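Local coordinates for fructose 1-phosphate kinase (Staphylococcus aureus, PDB 2JG5), which probably uses ATP to phosphorylate fructose 1-phosphate to fructose 1,6-bisphosphate, and may act on tagatose 6-phosphate as well, at residues D161-E165 and E184-M188; L176-P180 and T251-V256. All coordinates share one frame; numbering follows the deposited sequence.

Following the chain from the N terminus, residues 161-165 leave strand 157-161 and enter helix 164-170, and residues 176-180 then bring the chain back into the parallel sheet through strand 177-178. Helix 182-188 comes next, and its residues 184-188 return to 161-165, so interaction 1 closes a loop of 18 intervening residues. Interaction 2 closes a longer one of 70, where helix 247-260 meets 176-180. The segments alternate, so the two loops cross instead of nesting. Interaction 1 ties two helices together near the surface, while interaction 2 fastens strand 177-178 to a buried helix. They touch where Asp161 OD1 lies 3.7 Å from Lys179 CE.

Interaction 1 of 2, residues D161-E165 and E184-M188; sequences DAEKE and ELEVM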
ATOM      1  N   ASP A 161      -6.826 -20.361  17.643  1.00 33.45           N
ATOM      2  CA  ASP A 161      -5.902 -19.440  18.283  1.00 33.87           C
ATOM      3  C   ASP A 161      -6.514 -18.034  18.217  1.00 34.32           C
ATOM      4  O   ASP A 161      -6.411 -17.337  17.207  1.00 34.39           O
ATOM      5  CB  ASP A 161      -4.533 -19.514  17.610  1.00 33.48           C
ATOM      6  CG  ASP A 161      -3.510 -18.602  18.248  1.00 34.22           C
ATOM      7  OD1 ASP A 161      -3.697 -18.181  19.411  1.00 34.49           O
ATOM      8  OD2 ASP A 161      -2.498 -18.307  17.574  1.00 37.17           O
ATOM      9  N   ALA A 162      -7.174 -17.638  19.300  1.00 34.87           N
ATOM     10  CA  ALA A 162      -7.938 -16.390  19.336  1.00 35.99           C
ATOM     11  C   ALA A 162      -7.896 -15.725  20.718  1.00 36.47           C
ATOM     12  O   ALA A 162      -7.319 -16.273  21.650  1.00 36.84           O
ATOM     13  CB  ALA A 162      -9.397 -16.653  18.899  1.00 35.71           C
ATOM     14  N   GLU A 163      -8.501 -14.543  20.838  1.00 37.51           N
ATOM     15  CA  GLU A 163      -8.667 -13.865  22.124  1.00 38.46           C
ATOM     16  C   GLU A 163      -9.508 -14.748  23.041  1.00 38.63           C
ATOM     17  O   GLU A 163     -10.282 -15.592  22.558  1.00 38.21           O
ATOM     18  CB  GLU A 163      -9.368 -12.515  21.940  1.00 38.49           C
ATOM     19  CG  GLU A 163      -8.632 -11.496  21.060  1.00 39.71           C
ATOM     20  CD  GLU A 163      -9.589 -10.473  20.420  1.00 40.21           C
ATOM     21  OE1 GLU A 163      -9.677 -10.426  19.168  1.00 41.53           O
ATOM     22  OE2 GLU A 163     -10.265  -9.724  21.168  1.00 42.69           O
ATOM     23  N   LYS A 164      -9.362 -14.542  24.351  1.00 38.89           N
ATOM     24  CA  LYS A 164      -9.956 -15.427  25.366  1.00 39.58           C
ATOM     25  C   LYS A 164     -11.434 -15.781  25.148  1.00 39.69           C
ATOM     26  O   LYS A 164     -11.778 -16.969  25.144  1.00 39.81           O
ATOM     27  CB  LYS A 164      -9.707 -14.913  26.796  1.00 39.59           C
ATOM     28  CG  LYS A 164     -10.330 -13.557  27.133  1.00 40.33           C
ATOM     29  CD  LYS A 164      -9.885 -13.039  28.509  1.00 40.42           C
ATOM     30  CE  LYS A 164      -8.675 -12.097  28.417  1.00 41.73           C
ATOM     31  NZ  LYS A 164      -9.020 -10.769  27.819  1.00 41.53           N
ATOM     32  N   GLU A 165     -12.292 -14.778  24.945  1.00 39.55           N
ATOM     33  CA  GLU A 165     -13.735 -15.033  24.837  1.00 39.71           C
ATOM     34  C   GLU A 165     -14.089 -15.873  23.605  1.00 39.05           C
ATOM     35  O   GLU A 165     -14.992 -16.722  23.661  1.00 38.93           O
ATOM     36  CB  GLU A 165     -14.600 -13.741  24.958  1.00 39.56           C
ATOM     37  CG  GLU A 165     -14.564 -12.738  23.774  1.00 40.45           C
ATOM     38  CD  GLU A 165     -15.780 -11.767  23.724  1.00 40.99           C
ATOM     39  OE1 GLU A 165     -16.603 -11.727  24.680  1.00 42.02           O
ATOM     40  OE2 GLU A 165     -15.912 -11.035  22.711  1.00 42.18           O
ATOM     41  N   GLU A 184      -4.320 -14.941  29.970  1.00 32.99           N
ATOM     42  CA  GLU A 184      -5.727 -15.196  29.654  1.00 32.55           C
ATOM     43  C   GLU A 184      -6.387 -16.190  30.618  1.00 32.24           C
ATOM     44  O   GLU A 184      -7.552 -16.014  30.975  1.00 31.79           O
ATOM     45  CB  GLU A 184      -5.886 -15.643  28.205  1.00 32.54           C
ATOM     46  CG  GLU A 184      -5.761 -14.492  27.227  1.00 32.96           C
ATOM     47  CD  GLU A 184      -5.633 -14.927  25.786  1.00 33.15           C
ATOM     48  OE1 GLU A 184      -5.020 -15.974  25.512  1.00 34.25           O
ATOM     49  OE2 GLU A 184      -6.141 -14.202  24.912  1.00 34.37           O
ATOM     50  N   LEU A 185      -5.630 -17.209  31.045  1.00 31.88           N
ATOM     51  CA  LEU A 185      -6.060 -18.144  32.086  1.00 31.51           C
ATOM     52  C   LEU A 185      -6.415 -17.402  33.358  1.00 31.82           C
ATOM     53  O   LEU A 185      -7.459 -17.662  33.959  1.00 31.70           O
ATOM     54  CB  LEU A 185      -4.960 -19.158  32.409  1.00 31.54           C
ATOM     55  CG  LEU A 185      -4.746 -20.400  31.544  1.00 31.10           C
ATOM     56  CD1 LEU A 185      -3.638 -21.246  32.150  1.00 30.07           C
ATOM     57  CD2 LEU A 185      -6.019 -21.222  31.417  1.00 30.06           C
ATOM     58  N   GLU A 186      -5.534 -16.477  33.754  1.00 31.97           N
ATOM     59  CA  GLU A 186      -5.735 -15.635  34.934  1.00 32.14           C
ATOM     60  C   GLU A 186      -7.006 -14.799  34.857  1.00 32.27           C
ATOM     61  O   GLU A 186      -7.691 -14.624  35.863  1.00 32.18           O
ATOM     62  CB  GLU A 186      -4.526 -14.720  35.178  1.00 32.13           C
ATOM     63  CG  GLU A 186      -3.283 -15.439  35.667  1.00 31.70           C
ATOM     64  CD  GLU A 186      -2.331 -14.532  36.431  1.00 32.39           C
ATOM     65  OE1 GLU A 186      -2.528 -13.288  36.433  1.00 32.82           O
ATOM     66  OE2 GLU A 186      -1.383 -15.069  37.043  1.00 31.75           O
ATOM     67  N   VAL A 187      -7.317 -14.281  33.670  1.00 32.42           N
ATOM     68  CA  VAL A 187      -8.549 -13.522  33.480  1.00 32.73           C
ATOM     69  C   VAL A 187      -9.765 -14.455  33.462  1.00 32.87           C
ATOM     70  O   VAL A 187     -10.733 -14.221  34.181  1.00 32.87           O
ATOM     71  CB  VAL A 187      -8.511 -12.633  32.211  1.00 32.79           C
ATOM     72  CG1 VAL A 187      -9.807 -11.830  32.075  1.00 32.81           C
ATOM     73  CG2 VAL A 187      -7.310 -11.687  32.253  1.00 33.09           C
ATOM     74  N   MET A 188      -9.697 -15.507  32.647  1.00 33.19           N
ATOM     75  CA  MET A 188     -10.758 -16.506  32.544  1.00 33.28           C
ATOM     76  C   MET A 188     -11.249 -16.942  33.908  1.00 32.71           C
ATOM     77  O   MET A 188     -12.386 -16.688  34.262  1.00 33.16           O
ATOM     78  CB  MET A 188     -10.267 -17.747  31.798  1.00 33.27           C
ATOM     79  CG  MET A 188     -10.154 -17.625  30.292  1.00 33.84           C
ATOM     80  SD  MET A 188      -9.756 -19.256  29.645  1.00 34.92           S
ATOM     81  CE  MET A 188      -9.237 -18.915  27.950  1.00 35.12           C
TER
HETATM   82  O   HOH W   1      -7.238 -17.699  24.032  1.00 41.85           O
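The Glu184 carboxylate turns one flat face toward the start of helix 164-170. Over that face lie the backbone N of Lys164, 3.3 Å from OE2, and the CB of the same residue, while the CA of Glu163 stands nearer the plane, off the OE2 end, at 3.8 Å. A water on the same side of the plane, well above it, donates to OE1 at 3.2 Å and also to the carbonyl O of Ala162 at 2.8 Å, linking the two segments. This is the strand-to-helix turn of a beta-alpha-beta unit in the ribokinase-like fold, with Glu163 at the N-cap position and the Glu184 side chain of the following helix 182-188 laid against the first turn. Asn181 and Glu184 match the Asn-x-x-Glu signature of PfkB kinases, which in relatives helps to hold metal and phosphate; here Asn181 OD1 accepts the backbone N-H of Glu184. The glutamate reaches across with CG anti to its own carbonyl carbon (chi1 -76°) and an extended chain beyond.

Lys164 supplies the apolar half of the contact. Its chain, extended about CB-CG, brings CD to Val187 and crosses it at about a right angle; the bend at chi3 (94°) folds CE along the valine, and chi4 sets NZ. A lysine can cover an exposed valine this way with its methylenes; NZ remains 5.3 Å from Glu184 OE2, too far for a salt bridge. Met188, whose side chain also packs on Leu206 of helix 196-208, brings a flexible thioether toward the base of the lysine, with its CE methyl 4.2 Å from Lys164 CB. On the valine, CB and CG1 carry most of the contact, CB against Lys164 CE and CG1 3.8 Å from Lys164 CD.

Interaction 2 of 2, residues L176-P180 and T251-V256; sequences LFIKP and TVAGMV
The ring of Phe177 pushes its far end into a shallow hollow on helix 247-260, walled by Val252, Met255 and Val256, residues three and four places apart and so on one side of the helix. The CG of Met255 approaches obliquely, 3.8 Å from Phe177 CE2, its chain running past the ring in the opposite direction. Val256 presents CG2 at the ring edge, 4.1 Å from the same CE2, and Val252 closes the hollow with its CG2 4.2 Å from Phe177 CE1. The flat tip of the ring fits because CG2 of each valine and the bent Met255 chain line the hollow. In the ribokinase-like fold, the contact joins strand 177-178 to the helix whose N-terminal end carries the Gly-x-Gly-Asp motif, which in relatives forms the anion hole. The Phe177 side chain also packs against Val159 and Ile215.

Beside it, Lys179 leans its methylenes over the bump made by Val252 CG2. With CG anti to the backbone N (chi1 -160°) and chi2 extended, CD lies 3.7 Å from Val252 CG2 and 4.1 Å from Thr251 CG2, and the chi3 bend holds CE on Val252 CG2.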
ATOM      1  N   LEU A 176      -9.828 -29.363  18.748  1.00 32.10           N
ATOM      2  CA  LEU A 176      -8.712 -30.274  18.964  1.00 32.17           C
ATOM      3  C   LEU A 176      -7.747 -29.717  20.001  1.00 32.15           C
ATOM      4  O   LEU A 176      -7.315 -30.429  20.891  1.00 32.71           O
ATOM      5  CB  LEU A 176      -7.987 -30.545  17.654  1.00 32.08           C
ATOM      6  CG  LEU A 176      -6.740 -31.412  17.760  1.00 32.55           C
ATOM      7  CD1 LEU A 176      -7.133 -32.866  18.004  1.00 32.65           C
ATOM      8  CD2 LEU A 176      -5.898 -31.259  16.498  1.00 33.13           C
ATOM      9  N   PHE A 177      -7.388 -28.450  19.839  1.00 32.35           N
ATOM     10  CA  PHE A 177      -6.801 -27.647  20.906  1.00 31.94           C
ATOM     11  C   PHE A 177      -7.104 -26.162  20.724  1.00 31.81           C
ATOM     12  O   PHE A 177      -7.391 -25.699  19.619  1.00 30.98           O
ATOM     13  CB  PHE A 177      -5.287 -27.889  21.070  1.00 32.03           C
ATOM     14  CG  PHE A 177      -4.443 -27.376  19.933  1.00 31.95           C
ATOM     15  CD1 PHE A 177      -3.891 -26.101  19.981  1.00 32.13           C
ATOM     16  CD2 PHE A 177      -4.159 -28.189  18.836  1.00 31.77           C
ATOM     17  CE1 PHE A 177      -3.091 -25.628  18.939  1.00 32.94           C
ATOM     18  CE2 PHE A 177      -3.361 -27.733  17.789  1.00 32.36           C
ATOM     19  CZ  PHE A 177      -2.821 -26.445  17.840  1.00 32.82           C
ATOM     20  N   ILE A 178      -7.066 -25.442  21.845  1.00 32.03           N
ATOM     21  CA  ILE A 178      -6.987 -23.982  21.868  1.00 31.86           C
ATOM     22  C   ILE A 178      -5.625 -23.557  22.457  1.00 31.92           C
ATOM     23  O   ILE A 178      -4.920 -24.378  23.047  1.00 31.64           O
ATOM     24  CB  ILE A 178      -8.147 -23.368  22.660  1.00 31.66           C
ATOM     25  CG1 ILE A 178      -8.272 -24.056  24.033  1.00 31.56           C
ATOM     26  CG2 ILE A 178      -9.431 -23.470  21.836  1.00 32.19           C
ATOM     27  CD1 ILE A 178      -9.134 -23.320  25.029  1.00 32.70           C
ATOM     28  N   LYS A 179      -5.258 -22.285  22.301  1.00 31.92           N
ATOM     29  CA  LYS A 179      -3.926 -21.836  22.729  1.00 32.12           C
ATOM     30  C   LYS A 179      -3.892 -20.523  23.534  1.00 32.02           C
ATOM     31  O   LYS A 179      -3.320 -19.532  23.083  1.00 31.94           O
ATOM     32  CB  LYS A 179      -2.965 -21.772  21.523  1.00 31.96           C
ATOM     33  CG  LYS A 179      -1.491 -21.800  21.917  1.00 32.18           C
ATOM     34  CD  LYS A 179      -0.544 -21.495  20.773  1.00 32.77           C
ATOM     35  CE  LYS A 179      -0.601 -20.034  20.379  1.00 34.62           C
ATOM     36  NZ  LYS A 179      -0.081 -19.149  21.468  1.00 35.75           N
ATOM     37  N   PRO A 180      -4.477 -20.511  24.743  1.00 32.32           N
ATOM     38  CA  PRO A 180      -4.412 -19.262  25.497  1.00 32.56           C
ATOM     39  C   PRO A 180      -3.032 -19.023  26.117  1.00 32.54           C
ATOM     40  O   PRO A 180      -2.199 -19.929  26.174  1.00 31.98           O
ATOM     41  CB  PRO A 180      -5.449 -19.472  26.597  1.00 32.64           C
ATOM     42  CG  PRO A 180      -5.408 -20.947  26.852  1.00 32.44           C
ATOM     43  CD  PRO A 180      -5.192 -21.566  25.489  1.00 32.78           C
ATOM     44  N   THR A 251       4.017 -21.814  16.676  1.00 30.16           N
ATOM     45  CA  THR A 251       3.705 -22.830  17.676  1.00 29.63           C
ATOM     46  C   THR A 251       2.489 -23.648  17.219  1.00 29.65           C
ATOM     47  O   THR A 251       2.530 -24.886  17.226  1.00 29.65           O
ATOM     48  CB  THR A 251       3.431 -22.188  19.056  1.00 29.46           C
ATOM     49  OG1 THR A 251       4.571 -21.411  19.458  1.00 30.89           O
ATOM     50  CG2 THR A 251       3.144 -23.250  20.132  1.00 29.40           C
ATOM     51  N   VAL A 252       1.419 -22.957  16.820  1.00 29.03           N
ATOM     52  CA  VAL A 252       0.224 -23.636  16.334  1.00 28.81           C
ATOM     53  C   VAL A 252       0.560 -24.513  15.117  1.00 28.74           C
ATOM     54  O   VAL A 252       0.196 -25.674  15.088  1.00 28.53           O
ATOM     55  CB  VAL A 252      -0.912 -22.648  16.008  1.00 28.96           C
ATOM     56  CG1 VAL A 252      -1.986 -23.326  15.125  1.00 28.25           C
ATOM     57  CG2 VAL A 252      -1.521 -22.088  17.278  1.00 27.48           C
ATOM     58  N   ALA A 253       1.281 -23.952  14.141  1.00 28.65           N
ATOM     59  CA  ALA A 253       1.706 -24.701  12.942  1.00 28.65           C
ATOM     60  C   ALA A 253       2.589 -25.917  13.270  1.00 28.45           C
ATOM     61  O   ALA A 253       2.448 -26.960  12.661  1.00 28.47           O
ATOM     62  CB  ALA A 253       2.420 -23.771  11.938  1.00 27.91           C
ATOM     63  N   GLY A 254       3.503 -25.767  14.220  1.00 28.81           N
ATOM     64  CA  GLY A 254       4.347 -26.881  14.662  1.00 29.24           C
ATOM     65  C   GLY A 254       3.539 -28.047  15.198  1.00 29.36           C
ATOM     66  O   GLY A 254       3.808 -29.211  14.870  1.00 29.46           O
ATOM     67  N   MET A 255       2.532 -27.730  16.012  1.00 29.56           N
ATOM     68  CA  MET A 255       1.700 -28.748  16.653  1.00 29.58           C
ATOM     69  C   MET A 255       0.840 -29.478  15.632  1.00 29.55           C
ATOM     70  O   MET A 255       0.775 -30.710  15.638  1.00 29.23           O
ATOM     71  CB  MET A 255       0.820 -28.122  17.740  1.00 29.47           C
ATOM     72  CG  MET A 255       0.054 -29.151  18.572  1.00 29.95           C
ATOM     73  SD  MET A 255       1.116 -30.047  19.742  1.00 29.73           S
ATOM     74  CE  MET A 255      -0.036 -31.299  20.311  1.00 28.55           C
ATOM     75  N   VAL A 256       0.186 -28.712  14.757  1.00 29.59           N
ATOM     76  CA  VAL A 256      -0.629 -29.297  13.701  1.00 29.68           C
ATOM     77  C   VAL A 256       0.219 -30.170  12.774  1.00 29.80           C
ATOM     78  O   VAL A 256      -0.160 -31.306  12.500  1.00 29.70           O
ATOM     79  CB  VAL A 256      -1.406 -28.230  12.899  1.00 29.82           C
ATOM     80  CG1 VAL A 256      -2.194 -28.882  11.790  1.00 28.95           C
ATOM     81  CG2 VAL A 256      -2.346 -27.444  13.822  1.00 30.21           C
TER